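Local structure of Ufm1-specific protease (Caenorhabditis elegans, 5EJJ) at residues A[12-17]-A[48-53]; A[34-39]-A[60-65]; A[79-84]-A[95-100]. The protein is a cysteine protease that recognises the ubiquitin-like modifier UFM1, cleaves the peptide bond at its C-terminal glycine and takes part in delivering odorant receptors to cilia. All coordinates share one frame; numbering follows the deposited sequence.

Contact 1 (A[12-17]-A[48-53]); sequences FQNYAN and HVLFAY
Y15 sends its ring out with CG anti to the backbone N (chi1 -178°), beside its own carbonyl carbon, whereas F51 has CG anti to the carbonyl carbon (chi1 -66°), which raises its ring from strand 45-53 toward helix 8-19. The two rings therefore meet as a T-shaped pair: the edge of Y15 is directed at the face of F51, the planes lie 89° apart and the centroids are separated by 5.3 Å. The edge carbon Y15 CD2 comes down near F51 CD2 and CE2. Alongside it, the methylene of Y15 stands over the same face of F51, displaced toward the rim, in a CH-pi contact of 3.9 Å from Y15 CB to the centroid of the F51 ring. The rim of F51 also follows the helix backbone, with CD1 3.4 Å from the N of Y15.

N14, the preceding residue of the helix, adds a polar link. The amide of N14 points at the strand, and N14 ND2 donates to V49 O at 2.7 Å. The acceptor lies close to the plane of the N14 amide, but the donor sits above the V49 carbonyl plane. V49 O faces away from strand 33-40, which hydrogen-bonds to the flanking residue L50. N14 thus satisfies an outward-facing carbonyl of the last strand in the sheet, much as the side chain of N327 serves F51 N nearby. L50 CD2 lies 4.0 Å from N14 ND2. Beyond F51, the side chains of L79 and I81 on strand 74-81 continue the apolar layer, and Y15 also rests on L102 of helix 99-104. A helix lying at a shallow angle along an edge strand, sealed by aromatic packing and a side-chain-to-backbone bond, fits the layered alpha/beta architecture of an MPN domain.

Contact 2 (A[34-39]-A[60-65]); sequences GGFVFG and SNRQFL
Strand 34-39 presents two phenylalanines to helix 60-65, both with CG anti to the carbonyl carbon, so that the rings of F36 and F38 project side by side from the same face. Their first torsions differ by about 30°. L65 comes down to both of them. Its CD1 methyl lies 3.6 Å from F36 CD1 and 3.8 Å from F38 CE2, and so bridges the two rings, while L65 CB meets the tip of F38 at CZ, 3.6 Å away. The leucine chain crosses each phenylalanine at about a right angle.

R62 covers one face of F36 with its aliphatic part. CG is anti to the backbone N, and this methylene stands 4.1 Å from the centroid of the F36 ring as a CH-pi contact, with CB above the far rim near CE2 and CZ. The chain then bends at chi3 (51°), which carries the guanidinium away from the strand to salt bridges with E66 and E59 of its own helix. The ring is therefore met by methylenes rather than by the charged group, whose plane is nearly perpendicular to it. An alanine in place of F36 removes the ring under R62 CG and one of the two rings that L65 CD1 touches, and would probably loosen the packing of the helix on the sheet.

L75 of strand 74-81 and L50 of strand 45-53 close round the same cluster. Across the two segments the side chains meet carbon against carbon, with the backbone O of R62 near the edge of F38: hydrophobic burial and shape hold helix to strand, while the only charged side chain involved spends its charge within the helix.

Contact 3 (A[79-84]-A[95-100]); sequences LNIDGQ and LQLTSR
The carboxylate of D82 holds the start of the helix that follows strand 95-97. S99 OG donates to D82 OD2 at 2.8 Å, approaching nearly along the C-O axis, and S99 N adds two weak bonds, one to each oxygen. D82 OD1 also lies close to CA of T98. Placed at the helix N-terminus with these donors, the carboxylate is likely to be stabilised in its charged form.

What brings D82 there is the parallel ladder just before it. N80 N gives an almost linear bond (172°) to L95 O at 2.9 Å, L97 N returns one to N80 O, and D82 N reaches L97 O from above the carbonyl plane. A type I' turn from I81 to Q84 then swings the chain away. A water fixes this corner, donating to N80 O and to Q96 OE1 and accepting from G83 N; Q96 bends at chi2, which puts its amide oxygen beside the N80 methylene. The other end of N80 is taken by S85, bonded through OD1.

On the buried face, L79, with its CG between N and the carbonyl carbon (chi1 67°), packs CB on L95 CB and CD1 on L97 CD1, 3.8 Å away. I81 CG1 lies 3.9 Å from L97 CB. T98 is the N-cap of helix 99-104, its OG1 accepting from M101 N. L79, I81 and L97 pack on F51 of strand 45-53, I81 also on Y15 and L95 on M11 of helix 8-19; L102 of helix 99-104 lies against I81 and L97, and helix 107-113 flanks T98 and Q96.

How the contacts relate
All three contacts belong to the N-terminal MPN part of the chain and reach one mixed four-stranded sheet, ordered 45-53, 33-40, 74-81, 94-97. The segments of contacts 1 and 2 alternate along the sequence; contact 3 opens after both have closed. Their centres lie about 11 Å (1 and 2), 12 Å (1 and 3) and 17 Å (2 and 3) apart. Helix 8-19 of contact 1 covers one face, continuous with the apolar side of contact 3, and helix 59-68 of contact 2 covers the other. They help to build the MPN domain, which modulates substrate recognition and deufmylation, and they lie away from the annotated catalytic residues.

Contact 1 (A[12-17]-A[48-53])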
loop_
_atom_site.group_PDB
_atom_site.type_symbol
_atom_site.label_atom_id
_atom_site.label_comp_id
_atom_site.label_asym_id
_atom_site.label_seq_id
_atom_site.Cartn_x
_atom_site.Cartn_y
_atom_site.Cartn_z
ATOM N N PHE A 12 -6.359 -9.138 -15.513
ATOM C CA PHE A 12 -5.896 -10.529 -15.595
ATOM C C PHE A 12 -5.263 -10.971 -14.293
ATOM O O PHE A 12 -5.537 -12.061 -13.780
ATOM C CB PHE A 12 -4.855 -10.696 -16.702
ATOM C CG PHE A 12 -5.387 -10.453 -18.077
ATOM C CD1 PHE A 12 -6.702 -10.786 -18.394
ATOM C CD2 PHE A 12 -4.590 -9.873 -19.045
ATOM C CE1 PHE A 12 -7.218 -10.544 -19.657
ATOM C CE2 PHE A 12 -5.096 -9.629 -20.308
ATOM C CZ PHE A 12 -6.418 -9.969 -20.614
ATOM N N GLN A 13 -4.399 -10.119 -13.761
ATOM C CA GLN A 13 -3.759 -10.410 -12.496
ATOM C C GLN A 13 -4.769 -10.556 -11.363
ATOM O O GLN A 13 -4.531 -11.279 -10.405
ATOM C CB GLN A 13 -2.785 -9.305 -12.146
ATOM C CG GLN A 13 -2.065 -9.566 -10.864
ATOM C CD GLN A 13 -1.218 -10.789 -10.972
ATOM O OE1 GLN A 13 -0.625 -11.046 -12.023
ATOM N NE2 GLN A 13 -1.157 -11.567 -9.899
ATOM N N ASN A 14 -5.891 -9.855 -11.440
ATOM C CA ASN A 14 -6.868 -9.993 -10.381
ATOM C C ASN A 14 -7.522 -11.356 -10.449
ATOM O O ASN A 14 -7.649 -12.029 -9.429
ATOM C CB ASN A 14 -7.907 -8.891 -10.445
ATOM C CG ASN A 14 -7.518 -7.664 -9.638
ATOM O OD1 ASN A 14 -6.467 -7.613 -8.988
ATOM N ND2 ASN A 14 -8.376 -6.653 -9.687
ATOM N N TYR A 15 -7.917 -11.765 -11.655
ATOM C CA TYR A 15 -8.446 -13.110 -11.893
ATOM C C TYR A 15 -7.452 -14.151 -11.427
ATOM O O TYR A 15 -7.818 -15.163 -10.818
ATOM C CB TYR A 15 -8.700 -13.346 -13.366
ATOM C CG TYR A 15 -9.300 -14.703 -13.649
ATOM C CD1 TYR A 15 -8.492 -15.809 -13.856
ATOM C CD2 TYR A 15 -10.684 -14.873 -13.727
ATOM C CE1 TYR A 15 -9.035 -17.056 -14.121
ATOM C CE2 TYR A 15 -11.244 -16.114 -13.993
ATOM C CZ TYR A 15 -10.410 -17.214 -14.187
ATOM O OH TYR A 15 -10.951 -18.467 -14.454
ATOM N N ALA A 16 -6.190 -13.900 -11.756
ATOM C CA ALA A 16 -5.103 -14.722 -11.288
ATOM C C ALA A 16 -5.209 -14.903 -9.786
ATOM O O ALA A 16 -5.215 -16.037 -9.308
ATOM C CB ALA A 16 -3.758 -14.103 -11.674
ATOM N N ASN A 17 -5.316 -13.799 -9.045
ATOM C CA ASN A 17 -5.277 -13.868 -7.581
ATOM C C ASN A 17 -6.478 -14.597 -6.953
ATOM O O ASN A 17 -6.326 -15.312 -5.971
ATOM C CB ASN A 17 -5.157 -12.480 -6.959
ATOM C CG ASN A 17 -3.900 -11.784 -7.346
ATOM O OD1 ASN A 17 -3.210 -12.234 -8.245
ATOM N ND2 ASN A 17 -3.581 -10.672 -6.675
ATOM N N HIS A 48 -10.790 -0.726 -11.121
ATOM C CA HIS A 48 -10.742 -2.002 -10.399
ATOM C C HIS A 48 -11.675 -3.021 -11.032
ATOM O O HIS A 48 -12.873 -2.787 -11.123
ATOM C CB HIS A 48 -11.194 -1.848 -8.950
ATOM C CG HIS A 48 -10.356 -0.917 -8.131
ATOM N ND1 HIS A 48 -9.049 -1.193 -7.789
ATOM C CD2 HIS A 48 -10.655 0.270 -7.550
ATOM C CE1 HIS A 48 -8.569 -0.201 -7.058
ATOM N NE2 HIS A 48 -9.524 0.699 -6.896
ATOM N N VAL A 49 -11.144 -4.158 -11.459
ATOM C CA VAL A 49 -12.002 -5.251 -11.862
ATOM C C VAL A 49 -11.971 -6.318 -10.776
ATOM O O VAL A 49 -10.938 -6.923 -10.504
ATOM C CB VAL A 49 -11.591 -5.814 -13.209
ATOM C CG1 VAL A 49 -12.489 -6.969 -13.568
ATOM C CG2 VAL A 49 -11.692 -4.733 -14.263
ATOM N N LEU A 50 -13.099 -6.522 -10.111
ATOM C CA LEU A 50 -13.117 -7.476 -9.009
ATOM C C LEU A 50 -13.899 -8.747 -9.331
ATOM O O LEU A 50 -15.102 -8.706 -9.590
ATOM C CB LEU A 50 -13.616 -6.820 -7.737
ATOM C CG LEU A 50 -12.645 -5.760 -7.217
ATOM C CD1 LEU A 50 -13.222 -5.033 -5.986
ATOM C CD2 LEU A 50 -11.256 -6.366 -6.931
ATOM N N PHE A 51 -13.193 -9.876 -9.330
ATOM C CA PHE A 51 -13.800 -11.162 -9.633
ATOM C C PHE A 51 -14.358 -11.821 -8.369
ATOM O O PHE A 51 -13.842 -11.618 -7.258
ATOM C CB PHE A 51 -12.776 -12.077 -10.307
ATOM C CG PHE A 51 -12.338 -11.601 -11.648
ATOM C CD1 PHE A 51 -11.186 -10.855 -11.788
ATOM C CD2 PHE A 51 -13.083 -11.883 -12.774
ATOM C CE1 PHE A 51 -10.773 -10.403 -13.040
ATOM C CE2 PHE A 51 -12.685 -11.423 -14.037
ATOM C CZ PHE A 51 -11.533 -10.683 -14.168
ATOM N N ALA A 52 -15.413 -12.613 -8.549
ATOM C CA ALA A 52 -16.045 -13.330 -7.444
ATOM C C ALA A 52 -16.793 -14.578 -7.918
ATOM O O ALA A 52 -17.398 -14.580 -9.005
ATOM C CB ALA A 52 -16.999 -12.420 -6.708
ATOM N N TYR A 53 -16.751 -15.630 -7.092
ATOM C CA TYR A 53 -17.582 -16.812 -7.295
ATOM C C TYR A 53 -19.045 -16.457 -7.017
ATOM O O TYR A 53 -19.327 -15.473 -6.336
ATOM C CB TYR A 53 -17.133 -17.944 -6.382
ATOM C CG TYR A 53 -15.729 -18.441 -6.634
ATOM C CD1 TYR A 53 -14.656 -17.914 -5.943
ATOM C CD2 TYR A 53 -15.477 -19.452 -7.552
ATOM C CE1 TYR A 53 -13.365 -18.378 -6.154
ATOM C CE2 TYR A 53 -14.189 -19.919 -7.777
ATOM C CZ TYR A 53 -13.137 -19.380 -7.070
ATOM O OH TYR A 53 -11.846 -19.837 -7.273
#

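Contact 2 (A[34-39]-A[60-65])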
loop_
_atom_site.group_PDB
_atom_site.type_symbol
_atom_site.label_atom_id
_atom_site.label_comp_id
_atom_site.label_asym_id
_atom_site.label_seq_id
_atom_site.Cartn_x
_atom_site.Cartn_y
_atom_site.Cartn_z
ATOM N N GLY A 34 -17.918 -14.679 -11.616
ATOM C CA GLY A 34 -18.413 -13.464 -12.252
ATOM C C GLY A 34 -17.660 -12.291 -11.667
ATOM O O GLY A 34 -16.568 -12.483 -11.126
ATOM N N GLY A 35 -18.211 -11.081 -11.756
ATOM C CA GLY A 35 -17.603 -9.975 -11.028
ATOM C C GLY A 35 -18.121 -8.569 -11.250
ATOM O O GLY A 35 -18.977 -8.338 -12.100
ATOM N N PHE A 36 -17.579 -7.625 -10.484
ATOM C CA PHE A 36 -17.937 -6.212 -10.637
ATOM C C PHE A 36 -16.798 -5.349 -11.206
ATOM O O PHE A 36 -15.614 -5.642 -11.002
ATOM C CB PHE A 36 -18.426 -5.630 -9.311
ATOM C CG PHE A 36 -19.279 -6.568 -8.529
ATOM C CD1 PHE A 36 -18.735 -7.309 -7.487
ATOM C CD2 PHE A 36 -20.622 -6.731 -8.845
ATOM C CE1 PHE A 36 -19.522 -8.182 -6.752
ATOM C CE2 PHE A 36 -21.418 -7.604 -8.124
ATOM C CZ PHE A 36 -20.868 -8.330 -7.072
ATOM N N VAL A 37 -17.179 -4.281 -11.906
ATOM C CA VAL A 37 -16.234 -3.368 -12.543
ATOM C C VAL A 37 -16.398 -1.940 -11.998
ATOM O O VAL A 37 -17.454 -1.319 -12.130
ATOM C CB VAL A 37 -16.402 -3.399 -14.080
ATOM C CG1 VAL A 37 -15.409 -2.504 -14.768
ATOM C CG2 VAL A 37 -16.252 -4.801 -14.571
ATOM N N PHE A 38 -15.345 -1.435 -11.367
ATOM C CA PHE A 38 -15.406 -0.166 -10.670
ATOM C C PHE A 38 -14.512 0.822 -11.391
ATOM O O PHE A 38 -13.486 0.438 -11.948
ATOM C CB PHE A 38 -14.937 -0.340 -9.240
ATOM C CG PHE A 38 -15.855 -1.162 -8.396
ATOM C CD1 PHE A 38 -17.001 -0.600 -7.851
ATOM C CD2 PHE A 38 -15.567 -2.485 -8.123
ATOM C CE1 PHE A 38 -17.861 -1.351 -7.045
ATOM C CE2 PHE A 38 -16.405 -3.247 -7.326
ATOM C CZ PHE A 38 -17.561 -2.682 -6.779
ATOM N N GLY A 39 -14.892 2.096 -11.394
ATOM C CA GLY A 39 -14.160 3.041 -12.201
ATOM C C GLY A 39 -14.590 4.472 -12.045
ATOM O O GLY A 39 -15.499 4.783 -11.271
ATOM N N SER A 60 -25.181 -7.454 -1.299
ATOM C CA SER A 60 -24.544 -7.133 -0.013
ATOM C C SER A 60 -23.048 -6.911 -0.173
ATOM O O SER A 60 -22.490 -5.966 0.398
ATOM C CB SER A 60 -24.781 -8.234 1.028
ATOM O OG SER A 60 -26.131 -8.667 1.000
ATOM N N ASN A 61 -22.404 -7.783 -0.948
ATOM C CA ASN A 61 -20.971 -7.659 -1.178
ATOM C C ASN A 61 -20.645 -6.539 -2.149
ATOM O O ASN A 61 -19.590 -5.934 -2.044
ATOM C CB ASN A 61 -20.330 -8.991 -1.603
ATOM C CG ASN A 61 -20.054 -9.918 -0.405
ATOM O OD1 ASN A 61 -19.928 -9.450 0.731
ATOM N ND2 ASN A 61 -19.963 -11.233 -0.656
ATOM N N ARG A 62 -21.549 -6.242 -3.072
ATOM C CA ARG A 62 -21.295 -5.155 -3.999
ATOM C C ARG A 62 -21.159 -3.884 -3.190
ATOM O O ARG A 62 -20.228 -3.115 -3.373
ATOM C CB ARG A 62 -22.412 -5.015 -5.032
ATOM C CG ARG A 62 -22.029 -4.161 -6.230
ATOM C CD ARG A 62 -23.243 -3.598 -7.009
ATOM N NE ARG A 62 -24.249 -2.918 -6.169
ATOM C CZ ARG A 62 -24.055 -1.800 -5.446
ATOM N NH1 ARG A 62 -22.877 -1.178 -5.409
ATOM N NH2 ARG A 62 -25.061 -1.301 -4.733
ATOM N N GLN A 63 -22.090 -3.680 -2.271
ATOM C CA GLN A 63 -22.065 -2.509 -1.410
ATOM C C GLN A 63 -20.862 -2.501 -0.483
ATOM O O GLN A 63 -20.358 -1.436 -0.134
ATOM C CB GLN A 63 -23.321 -2.444 -0.557
ATOM C CG GLN A 63 -24.610 -2.315 -1.326
ATOM C CD GLN A 63 -25.810 -2.384 -0.410
ATOM O OE1 GLN A 63 -25.671 -2.388 0.821
ATOM N NE2 GLN A 63 -26.999 -2.441 -1.000
ATOM N N PHE A 64 -20.410 -3.671 -0.048
ATOM C CA PHE A 64 -19.196 -3.674 0.759
ATOM C C PHE A 64 -17.987 -3.223 -0.058
ATOM O O PHE A 64 -17.176 -2.430 0.414
ATOM C CB PHE A 64 -18.901 -5.018 1.402
ATOM C CG PHE A 64 -17.691 -4.979 2.275
ATOM C CD1 PHE A 64 -17.748 -4.388 3.542
ATOM C CD2 PHE A 64 -16.473 -5.475 1.819
ATOM C CE1 PHE A 64 -16.630 -4.329 4.351
ATOM C CE2 PHE A 64 -15.343 -5.422 2.617
ATOM C CZ PHE A 64 -15.417 -4.850 3.885
ATOM N N LEU A 65 -17.877 -3.728 -1.280
ATOM C CA LEU A 65 -16.773 -3.360 -2.150
ATOM C C LEU A 65 -16.714 -1.861 -2.354
ATOM O O LEU A 65 -15.697 -1.246 -2.056
ATOM C CB LEU A 65 -16.855 -4.074 -3.502
ATOM C CG LEU A 65 -16.685 -5.593 -3.431
ATOM C CD1 LEU A 65 -16.616 -6.138 -4.811
ATOM C CD2 LEU A 65 -15.463 -5.986 -2.656
#

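Contact 3 (A[79-84]-A[95-100])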
loop_
_atom_site.group_PDB
_atom_site.type_symbol
_atom_site.label_atom_id
_atom_site.label_comp_id
_atom_site.label_asym_id
_atom_site.label_seq_id
_atom_site.Cartn_x
_atom_site.Cartn_y
_atom_site.Cartn_z
ATOM N N LEU A 79 -19.216 -8.215 -15.264
ATOM C CA LEU A 79 -18.526 -9.028 -16.239
ATOM C C LEU A 79 -19.131 -10.411 -16.329
ATOM O O LEU A 79 -19.650 -10.934 -15.346
ATOM C CB LEU A 79 -17.017 -9.077 -15.939
ATOM C CG LEU A 79 -16.565 -9.793 -14.660
ATOM C CD1 LEU A 79 -16.235 -11.248 -14.924
ATOM C CD2 LEU A 79 -15.377 -9.089 -14.042
ATOM N N ASN A 80 -19.059 -10.976 -17.532
ATOM C CA ASN A 80 -19.535 -12.320 -17.810
ATOM C C ASN A 80 -18.432 -13.182 -18.391
ATOM O O ASN A 80 -17.924 -12.892 -19.470
ATOM C CB ASN A 80 -20.675 -12.267 -18.811
ATOM C CG ASN A 80 -21.510 -13.509 -18.777
ATOM O OD1 ASN A 80 -21.146 -14.487 -18.115
ATOM N ND2 ASN A 80 -22.647 -13.486 -19.481
ATOM N N ILE A 81 -18.062 -14.242 -17.685
ATOM C CA ILE A 81 -17.016 -15.137 -18.167
ATOM C C ILE A 81 -17.562 -16.403 -18.841
ATOM O O ILE A 81 -18.261 -17.206 -18.208
ATOM C CB ILE A 81 -16.101 -15.577 -17.034
ATOM C CG1 ILE A 81 -15.423 -14.379 -16.388
ATOM C CG2 ILE A 81 -15.055 -16.541 -17.552
ATOM C CD1 ILE A 81 -14.418 -14.802 -15.324
ATOM N N ASP A 82 -17.225 -16.574 -20.119
ATOM C CA ASP A 82 -17.622 -17.743 -20.900
ATOM C C ASP A 82 -19.134 -17.830 -21.059
ATOM O O ASP A 82 -19.681 -18.907 -21.245
ATOM C CB ASP A 82 -17.074 -19.031 -20.277
ATOM C CG ASP A 82 -15.577 -19.194 -20.486
ATOM O OD1 ASP A 82 -15.105 -18.947 -21.624
ATOM O OD2 ASP A 82 -14.874 -19.583 -19.518
ATOM N N GLY A 83 -19.808 -16.692 -20.967
ATOM C CA GLY A 83 -21.250 -16.653 -21.096
ATOM C C GLY A 83 -22.016 -17.423 -20.027
ATOM O O GLY A 83 -23.247 -17.487 -20.061
ATOM N N GLN A 84 -21.309 -18.005 -19.066
ATOM C CA GLN A 84 -21.987 -18.827 -18.074
ATOM C C GLN A 84 -21.633 -18.453 -16.630
ATOM O O GLN A 84 -21.226 -19.298 -15.822
ATOM C CB GLN A 84 -21.757 -20.325 -18.349
ATOM C CG GLN A 84 -20.310 -20.704 -18.644
ATOM C CD GLN A 84 -20.042 -22.194 -18.470
ATOM O OE1 GLN A 84 -20.295 -22.763 -17.403
ATOM N NE2 GLN A 84 -19.524 -22.833 -19.522
ATOM N N LEU A 95 -18.439 -6.596 -19.399
ATOM C CA LEU A 95 -17.258 -7.131 -20.060
ATOM C C LEU A 95 -17.560 -8.569 -20.478
ATOM O O LEU A 95 -18.147 -9.354 -19.704
ATOM C CB LEU A 95 -16.027 -7.096 -19.151
ATOM C CG LEU A 95 -15.488 -5.753 -18.656
ATOM C CD1 LEU A 95 -14.275 -6.004 -17.779
ATOM C CD2 LEU A 95 -15.132 -4.852 -19.811
ATOM N N GLN A 96 -17.180 -8.911 -21.706
ATOM C CA GLN A 96 -17.285 -10.293 -22.145
ATOM C C GLN A 96 -15.927 -10.950 -22.030
ATOM O O GLN A 96 -14.931 -10.430 -22.525
ATOM C CB GLN A 96 -17.829 -10.361 -23.562
ATOM C CG GLN A 96 -19.223 -9.762 -23.678
ATOM C CD GLN A 96 -20.222 -10.446 -22.763
ATOM O OE1 GLN A 96 -20.114 -11.645 -22.480
ATOM N NE2 GLN A 96 -21.202 -9.683 -22.288
ATOM N N LEU A 97 -15.879 -12.074 -21.339
ATOM C CA LEU A 97 -14.605 -12.694 -21.017
ATOM C C LEU A 97 -14.641 -14.192 -21.251
ATOM O O LEU A 97 -15.710 -14.805 -21.220
ATOM C CB LEU A 97 -14.252 -12.440 -19.553
ATOM C CG LEU A 97 -14.041 -11.018 -19.056
ATOM C CD1 LEU A 97 -13.539 -11.067 -17.617
ATOM C CD2 LEU A 97 -13.078 -10.268 -19.952
ATOM N N THR A 98 -13.471 -14.778 -21.477
ATOM C CA THR A 98 -13.347 -16.218 -21.619
ATOM C C THR A 98 -12.246 -16.679 -20.680
ATOM O O THR A 98 -11.381 -15.878 -20.298
ATOM C CB THR A 98 -12.946 -16.606 -23.041
ATOM O OG1 THR A 98 -11.536 -16.403 -23.208
ATOM C CG2 THR A 98 -13.706 -15.765 -24.062
ATOM N N SER A 99 -12.265 -17.959 -20.311
ATOM C CA SER A 99 -11.245 -18.492 -19.409
ATOM C C SER A 99 -9.922 -18.665 -20.147
ATOM O O SER A 99 -8.846 -18.668 -19.532
ATOM C CB SER A 99 -11.699 -19.813 -18.799
ATOM O OG SER A 99 -12.681 -19.608 -17.790
ATOM N N ARG A 100 -10.020 -18.812 -21.471
ATOM C CA ARG A 100 -8.852 -18.883 -22.339
ATOM C C ARG A 100 -8.126 -17.560 -22.174
ATOM O O ARG A 100 -6.976 -17.513 -21.726
ATOM C CB ARG A 100 -9.284 -19.063 -23.809
ATOM C CG ARG A 100 -8.321 -19.872 -24.698
ATOM C CD ARG A 100 -8.019 -19.182 -26.046
ATOM N NE ARG A 100 -9.222 -18.821 -26.814
ATOM C CZ ARG A 100 -9.223 -18.281 -28.044
ATOM N NH1 ARG A 100 -8.079 -18.039 -28.684
ATOM N NH2 ARG A 100 -10.375 -17.983 -28.651
HETATM O O HOH W 1 -19.225 -13.944 -21.686
#